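Local coordinates for acid phosphatase (Mycobacterium tuberculosis, PDB 2A6P), which acts as a broad-specificity phosphatase that dephosphorylates sugar phosphates and can serve as a fructose-1,6-bisphosphatase in gluconeogenesis, at residues E34-D39 with P66-L71. Residues are numbered along the deposited sequence; the frame is centred on the assembly and turned at random.
Sequences EVELTD and PRRRTL
Glu34 grips the start of helix 68-76 in a polar surface contact, made by direct bonds and one bridging water, where the loop between strand 13-17 and helix 39-53 passes the active site. One oxygen, OE1, takes the backbone N-H of Arg68, the first helical residue, at 3.0 Å in an almost straight bond (177°) on the syn side of the carboxylate. The other, OE2, forms a salt bridge with Arg67 NE at 2.8 Å; NE approaches from above the carboxylate plane, while OE2 lies close to the guanidinium plane, the two planes being 66° apart. A bend about the CB-CG bond (chi2 -70°) turns Glu34 CD back toward the helix start, where the negative charge would suit the N-terminal end of helix 68-76. A water with four hydrogen bonds links the two segments: it donates to Glu34 OE1 and to Val35 O (2.7 Å), and accepts from Arg69 N and Arg69 NH1 (2.7 Å). Arg69 runs extended from CG to NE alongside the Val35 carbonyl, its CB 3.6 Å from Val35 O. NH1 also donates to Thr33 O and NH2 to Gly31 O, so the loop backbone holds the guanidinium of buried Arg69, and Arg67 CG lies over one face, offset toward the rim. Further along, Leu37 CD2 rests 3.6 Å from Arg69 O, and the Leu37 side chain also touches Thr73 and Leu76. Arg69 touches His18, inferred to be the phosphohistidine nucleophile, and lies near a bound sulfate; Arg67 touches His152, the probable transition-state stabiliser. Such an arginine beside the nucleophilic histidine is characteristic of the phosphate pocket of the histidine phosphatase superfamily.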
# COMPACT_ATOMS: atom_id res chain seq x y z
N GLU A 34 25.22 5.47 -12.90
CA GLU A 34 24.37 6.34 -13.70
C GLU A 34 23.82 5.66 -14.94
O GLU A 34 24.39 5.75 -16.03
CB GLU A 34 25.13 7.60 -14.10
CG GLU A 34 25.52 8.49 -12.94
CD GLU A 34 24.33 9.18 -12.29
OE1 GLU A 34 23.18 9.02 -12.78
OE2 GLU A 34 24.53 9.90 -11.28
N VAL A 35 22.70 4.96 -14.77
CA VAL A 35 22.05 4.26 -15.87
C VAL A 35 20.95 5.18 -16.42
O VAL A 35 20.32 5.93 -15.67
CB VAL A 35 21.43 2.93 -15.38
CG1 VAL A 35 20.70 2.23 -16.50
CG2 VAL A 35 22.52 2.03 -14.84
N GLU A 36 20.73 5.12 -17.73
CA GLU A 36 19.71 5.96 -18.35
C GLU A 36 18.34 5.29 -18.38
O GLU A 36 18.24 4.07 -18.26
CB GLU A 36 20.12 6.29 -19.79
CG GLU A 36 21.41 7.09 -19.92
CD GLU A 36 21.25 8.51 -19.40
OE1 GLU A 36 22.01 8.89 -18.48
OE2 GLU A 36 20.36 9.23 -19.91
N LEU A 37 17.30 6.10 -18.52
CA LEU A 37 15.94 5.60 -18.61
C LEU A 37 15.82 5.02 -20.01
O LEU A 37 16.46 5.50 -20.94
CB LEU A 37 14.93 6.75 -18.50
CG LEU A 37 14.74 7.51 -17.19
CD1 LEU A 37 13.67 8.58 -17.40
CD2 LEU A 37 14.32 6.57 -16.06
N THR A 38 15.03 3.96 -20.18
CA THR A 38 14.84 3.40 -21.51
C THR A 38 13.74 4.25 -22.13
O THR A 38 13.17 5.11 -21.46
CB THR A 38 14.37 1.95 -21.45
OG1 THR A 38 13.17 1.88 -20.67
CG2 THR A 38 15.44 1.08 -20.81
N ASP A 39 13.43 4.04 -23.40
CA ASP A 39 12.36 4.81 -24.02
C ASP A 39 11.07 4.48 -23.29
O ASP A 39 10.17 5.31 -23.19
CB ASP A 39 12.23 4.47 -25.51
CG ASP A 39 13.34 5.08 -26.34
OD1 ASP A 39 13.53 6.31 -26.26
OD2 ASP A 39 14.02 4.32 -27.07
N PRO A 66 19.77 12.81 -6.81
CA PRO A 66 20.77 13.32 -7.76
C PRO A 66 21.01 12.52 -9.03
O PRO A 66 21.56 13.05 -10.00
CB PRO A 66 22.04 13.41 -6.90
CG PRO A 66 21.51 13.57 -5.50
CD PRO A 66 20.37 12.58 -5.49
N ARG A 67 20.64 11.24 -9.04
CA ARG A 67 20.86 10.39 -10.21
C ARG A 67 20.16 11.00 -11.42
O ARG A 67 19.13 11.66 -11.28
CB ARG A 67 20.33 8.98 -9.96
CG ARG A 67 21.00 8.23 -8.80
CD ARG A 67 22.48 7.94 -9.07
NE ARG A 67 23.33 9.11 -8.85
CZ ARG A 67 23.59 9.63 -7.65
NH1 ARG A 67 23.08 9.10 -6.55
NH2 ARG A 67 24.37 10.71 -7.56
N ARG A 68 20.72 10.77 -12.60
CA ARG A 68 20.14 11.31 -13.81
C ARG A 68 18.79 10.66 -14.14
O ARG A 68 17.88 11.33 -14.64
CB ARG A 68 21.09 11.12 -15.00
CG ARG A 68 20.63 11.90 -16.23
CD ARG A 68 20.51 13.41 -15.91
NE ARG A 68 19.31 14.02 -16.48
CZ ARG A 68 18.97 15.30 -16.32
NH1 ARG A 68 19.74 16.11 -15.60
NH2 ARG A 68 17.85 15.76 -16.87
N ARG A 69 18.64 9.37 -13.85
CA ARG A 69 17.37 8.70 -14.14
C ARG A 69 16.21 9.29 -13.33
O ARG A 69 15.06 9.25 -13.78
CB ARG A 69 17.49 7.18 -13.88
CG ARG A 69 17.95 6.77 -12.48
CD ARG A 69 18.14 5.26 -12.42
NE ARG A 69 18.70 4.76 -11.16
CZ ARG A 69 19.98 4.85 -10.81
NH1 ARG A 69 20.85 5.42 -11.63
NH2 ARG A 69 20.40 4.31 -9.67
N THR A 70 16.49 9.83 -12.14
CA THR A 70 15.45 10.44 -11.32
C THR A 70 15.23 11.89 -11.74
O THR A 70 14.10 12.37 -11.78
CB THR A 70 15.77 10.39 -9.79
OG1 THR A 70 17.16 10.67 -9.58
CG2 THR A 70 15.42 9.01 -9.21
N LEU A 71 16.31 12.60 -12.07
CA LEU A 71 16.18 13.98 -12.51
C LEU A 71 15.38 13.97 -13.82
O LEU A 71 14.48 14.78 -14.02
CB LEU A 71 17.56 14.61 -12.75
CG LEU A 71 18.35 14.96 -11.48
CD1 LEU A 71 19.77 15.36 -11.86
CD2 LEU A 71 17.65 16.09 -10.72
O HOH W 1 20.83 7.40 -13.44